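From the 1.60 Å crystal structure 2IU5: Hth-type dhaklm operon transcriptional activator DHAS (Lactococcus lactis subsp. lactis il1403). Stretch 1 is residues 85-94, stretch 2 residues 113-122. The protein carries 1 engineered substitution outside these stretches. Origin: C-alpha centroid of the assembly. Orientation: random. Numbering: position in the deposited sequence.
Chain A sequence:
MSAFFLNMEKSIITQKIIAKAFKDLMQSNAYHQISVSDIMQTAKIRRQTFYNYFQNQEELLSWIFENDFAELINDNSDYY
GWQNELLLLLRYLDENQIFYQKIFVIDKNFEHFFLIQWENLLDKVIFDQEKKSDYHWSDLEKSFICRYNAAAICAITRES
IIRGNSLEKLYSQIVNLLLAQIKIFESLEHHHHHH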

# COMPACT_ATOMS: atom_id res chain seq x y z
N GLU A 85 6.08 -14.85 14.19
CA GLU A 85 4.71 -14.44 13.91
C GLU A 85 4.47 -14.11 12.45
O GLU A 85 3.43 -14.48 11.86
CB GLU A 85 4.35 -13.25 14.80
CG GLU A 85 4.26 -13.73 16.23
CD GLU A 85 4.85 -12.76 17.24
OE1 GLU A 85 5.08 -11.58 16.87
OE2 GLU A 85 5.07 -13.19 18.39
N LEU A 86 5.41 -13.41 11.83
CA LEU A 86 5.31 -13.14 10.41
C LEU A 86 5.22 -14.43 9.60
O LEU A 86 4.37 -14.53 8.71
CB LEU A 86 6.48 -12.27 9.95
CG LEU A 86 6.55 -12.12 8.44
CD1 LEU A 86 5.31 -11.39 7.89
CD2 LEU A 86 7.85 -11.33 8.13
N LEU A 87 6.07 -15.40 9.89
CA LEU A 87 6.02 -16.69 9.19
C LEU A 87 4.64 -17.32 9.36
O LEU A 87 4.02 -17.75 8.38
CB LEU A 87 7.10 -17.64 9.67
CG LEU A 87 7.04 -19.04 9.05
CD1 LEU A 87 7.20 -18.93 7.53
CD2 LEU A 87 8.14 -19.90 9.69
N LEU A 88 4.15 -17.38 10.58
CA LEU A 88 2.83 -18.01 10.79
C LEU A 88 1.69 -17.25 10.13
O LEU A 88 0.74 -17.85 9.62
CB LEU A 88 2.57 -18.26 12.28
CG LEU A 88 3.62 -19.25 12.84
CD1 LEU A 88 3.28 -19.63 14.26
CD2 LEU A 88 3.78 -20.51 11.97
N LEU A 89 1.78 -15.93 10.11
CA LEU A 89 0.80 -15.14 9.37
C LEU A 89 0.82 -15.44 7.86
O LEU A 89 -0.23 -15.65 7.22
CB LEU A 89 1.06 -13.67 9.66
CG LEU A 89 0.08 -12.69 9.06
CD1 LEU A 89 -1.34 -13.00 9.49
CD2 LEU A 89 0.47 -11.26 9.43
N LEU A 90 2.01 -15.47 7.25
CA LEU A 90 2.08 -15.81 5.83
C LEU A 90 1.53 -17.21 5.56
O LEU A 90 0.80 -17.41 4.59
CB LEU A 90 3.52 -15.70 5.30
CG LEU A 90 4.06 -14.27 5.37
CD1 LEU A 90 5.54 -14.25 4.94
CD2 LEU A 90 3.23 -13.29 4.53
N ARG A 91 1.88 -18.18 6.39
CA ARG A 91 1.35 -19.52 6.26
C ARG A 91 -0.17 -19.56 6.39
O ARG A 91 -0.84 -20.28 5.65
CB ARG A 91 1.96 -20.44 7.31
CG ARG A 91 3.34 -20.88 6.92
CD ARG A 91 3.87 -22.03 7.78
NE ARG A 91 5.22 -22.28 7.35
CZ ARG A 91 6.11 -22.92 8.10
NH1 ARG A 91 5.76 -23.37 9.30
NH2 ARG A 91 7.33 -23.11 7.63
N TYR A 92 -0.72 -18.80 7.32
CA TYR A 92 -2.16 -18.74 7.52
C TYR A 92 -2.83 -18.19 6.28
O TYR A 92 -3.86 -18.71 5.81
CB TYR A 92 -2.44 -17.83 8.72
CG TYR A 92 -3.90 -17.39 8.85
CD1 TYR A 92 -4.85 -18.22 9.44
CD2 TYR A 92 -4.30 -16.14 8.39
CE1 TYR A 92 -6.18 -17.81 9.56
CE2 TYR A 92 -5.61 -15.72 8.51
CZ TYR A 92 -6.54 -16.56 9.09
OH TYR A 92 -7.83 -16.10 9.18
N LEU A 93 -2.25 -17.14 5.71
CA LEU A 93 -2.85 -16.53 4.51
C LEU A 93 -2.75 -17.48 3.33
O LEU A 93 -3.67 -17.54 2.50
CB LEU A 93 -2.21 -15.17 4.17
CG LEU A 93 -2.48 -14.16 5.29
CD1 LEU A 93 -1.62 -12.93 5.01
CD2 LEU A 93 -3.95 -13.76 5.33
N ASP A 94 -1.66 -18.23 3.21
CA ASP A 94 -1.55 -19.23 2.15
C ASP A 94 -2.60 -20.36 2.29
O ASP A 94 -3.25 -20.75 1.32
CB ASP A 94 -0.16 -19.87 2.15
CG ASP A 94 0.87 -19.04 1.41
OD1 ASP A 94 0.48 -18.12 0.66
OD2 ASP A 94 2.08 -19.33 1.59
N PHE A 113 -9.06 -2.91 6.94
CA PHE A 113 -8.81 -3.78 8.08
C PHE A 113 -7.46 -4.50 7.91
O PHE A 113 -6.68 -4.63 8.85
CB PHE A 113 -9.96 -4.78 8.21
CG PHE A 113 -9.75 -5.75 9.31
CD1 PHE A 113 -10.16 -5.46 10.61
CD2 PHE A 113 -9.12 -6.96 9.05
CE1 PHE A 113 -9.95 -6.38 11.63
CE2 PHE A 113 -8.91 -7.88 10.06
CZ PHE A 113 -9.32 -7.59 11.35
N PHE A 114 -7.20 -4.98 6.70
CA PHE A 114 -6.02 -5.82 6.41
C PHE A 114 -4.77 -4.95 6.66
O PHE A 114 -3.79 -5.39 7.29
CB PHE A 114 -6.10 -6.29 4.95
CG PHE A 114 -5.15 -7.40 4.57
CD1 PHE A 114 -5.10 -8.61 5.26
CD2 PHE A 114 -4.31 -7.21 3.49
CE1 PHE A 114 -4.20 -9.62 4.85
CE2 PHE A 114 -3.41 -8.20 3.08
CZ PHE A 114 -3.36 -9.41 3.76
N LEU A 115 -4.82 -3.71 6.19
CA LEU A 115 -3.70 -2.80 6.38
C LEU A 115 -3.45 -2.59 7.86
O LEU A 115 -2.31 -2.61 8.31
CB LEU A 115 -3.93 -1.47 5.65
CG LEU A 115 -2.87 -0.40 5.93
CD1 LEU A 115 -1.52 -0.85 5.36
CD2 LEU A 115 -3.31 0.93 5.32
N ILE A 116 -4.52 -2.39 8.62
CA ILE A 116 -4.39 -2.20 10.06
C ILE A 116 -3.71 -3.41 10.71
O ILE A 116 -2.90 -3.25 11.63
CB ILE A 116 -5.74 -1.91 10.68
CG1 ILE A 116 -6.20 -0.49 10.32
CG2 ILE A 116 -5.63 -2.03 12.20
CD1 ILE A 116 -7.62 -0.17 10.75
N GLN A 117 -4.03 -4.62 10.25
CA GLN A 117 -3.36 -5.83 10.75
C GLN A 117 -1.84 -5.79 10.55
O GLN A 117 -1.06 -6.13 11.45
CB GLN A 117 -3.95 -7.08 10.14
CG GLN A 117 -5.47 -7.13 10.33
CD GLN A 117 -5.86 -6.69 11.71
OE1 GLN A 117 -5.47 -7.28 12.73
NE2 GLN A 117 -6.65 -5.62 11.78
N TRP A 118 -1.45 -5.35 9.36
CA TRP A 118 -0.01 -5.21 9.07
C TRP A 118 0.61 -4.12 9.92
O TRP A 118 1.77 -4.26 10.35
CB TRP A 118 0.24 -5.00 7.57
CG TRP A 118 -0.07 -6.25 6.81
CD1 TRP A 118 -1.10 -6.43 5.93
CD2 TRP A 118 0.64 -7.51 6.86
NE1 TRP A 118 -1.07 -7.71 5.44
CE2 TRP A 118 -0.02 -8.39 5.99
CE3 TRP A 118 1.76 -7.96 7.57
CZ2 TRP A 118 0.40 -9.70 5.80
CZ3 TRP A 118 2.18 -9.27 7.37
CH2 TRP A 118 1.50 -10.12 6.50
N GLU A 119 -0.14 -3.05 10.15
CA GLU A 119 0.35 -2.03 11.07
C GLU A 119 0.55 -2.59 12.47
O GLU A 119 1.51 -2.21 13.16
CB GLU A 119 -0.54 -0.79 11.04
CG GLU A 119 -0.44 -0.07 9.69
CD GLU A 119 -1.30 1.16 9.58
OE1 GLU A 119 -2.22 1.34 10.42
OE2 GLU A 119 -1.03 1.94 8.64
N ASN A 120 -0.35 -3.49 12.87
CA ASN A 120 -0.25 -4.05 14.22
C ASN A 120 1.01 -4.92 14.25
O ASN A 120 1.75 -4.91 15.24
CB ASN A 120 -1.51 -4.87 14.53
CG ASN A 120 -2.71 -3.99 14.87
OD1 ASN A 120 -2.59 -2.79 15.04
ND2 ASN A 120 -3.88 -4.61 14.95
N LEU A 121 1.25 -5.66 13.17
CA LEU A 121 2.47 -6.48 13.09
C LEU A 121 3.71 -5.58 13.20
O LEU A 121 4.62 -5.86 13.98
CB LEU A 121 2.49 -7.31 11.81
CG LEU A 121 3.79 -8.13 11.69
CD1 LEU A 121 4.07 -9.07 12.87
CD2 LEU A 121 3.91 -8.84 10.37
N LEU A 122 3.75 -4.48 12.43
CA LEU A 122 4.92 -3.59 12.55
C LEU A 122 5.10 -3.00 13.96
O LEU A 122 6.22 -2.85 14.43
CB LEU A 122 4.93 -2.49 11.48
CG LEU A 122 5.69 -2.82 10.20
CD1 LEU A 122 7.19 -2.84 10.47
CD2 LEU A 122 5.20 -4.12 9.57

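The two helical segments run nearly antiparallel, at 159° between their N-to-C directions, with axes no nearer than 11.8 Å. At that spacing contact falls to long side chains, and no hydrogen bond crosses the interface: every contact within 4.5 Å joins apolar side chains, and 298 Å² is buried in total.

Trp 118 is at its centre. Its CA-to-CB bond points sideways, but with chi1 at -69° (m) and chi2 at 112° the indole reaches into the leucines of the first helix, so that its six-membered ring touches four of them. Leu 89, whose CA-to-CB bond points toward the second helix, adopts the t, p rotamer and sets CD2 over one face of the indole, 3.3 Å from Trp 118 CH2, a tight approach for two carbons. Leu 86 is also t, p; its CA-to-CB bond is directed sideways, yet its end comes nearer, and CD1 meets the indole edge 3.8 Å from Trp 118 CZ3. Leu 90 and Leu 93 share the m, t rotamer. Leu 90 only brushes the ring, its CD2 lying 4.1 Å from Trp 118 CH2, whereas Leu 93 CD1 lies 3.9 Å from Trp 118 CZ2 and also 4.1 Å from Phe 114 CZ, near the plane of that phenyl ring. One methyl thus bridges two aromatic side chains a helical turn apart.

The helices are closer at the other end, where the CA atoms of Leu 86 and Leu 121 are 7.7 Å apart, against 11.3 Å for those of Leu 93 and Phe 114. Phe 114 and Leu 93 bridge the wider gap together: the CA-to-CB bond of Phe 114 points sideways, but with chi1 at -166° (t) its ring ends nearer the first helix, and Leu 93 reaches toward it from the other side. Leu 121, t, p like Leu 86 and Leu 89, places CD2 3.8 Å from Leu 86 CD1 and 4.3 Å from Leu 89 CD2.

Gln 117 instead folds back (m, m), its NE2 donating to Phe 113 O at 3.1 Å.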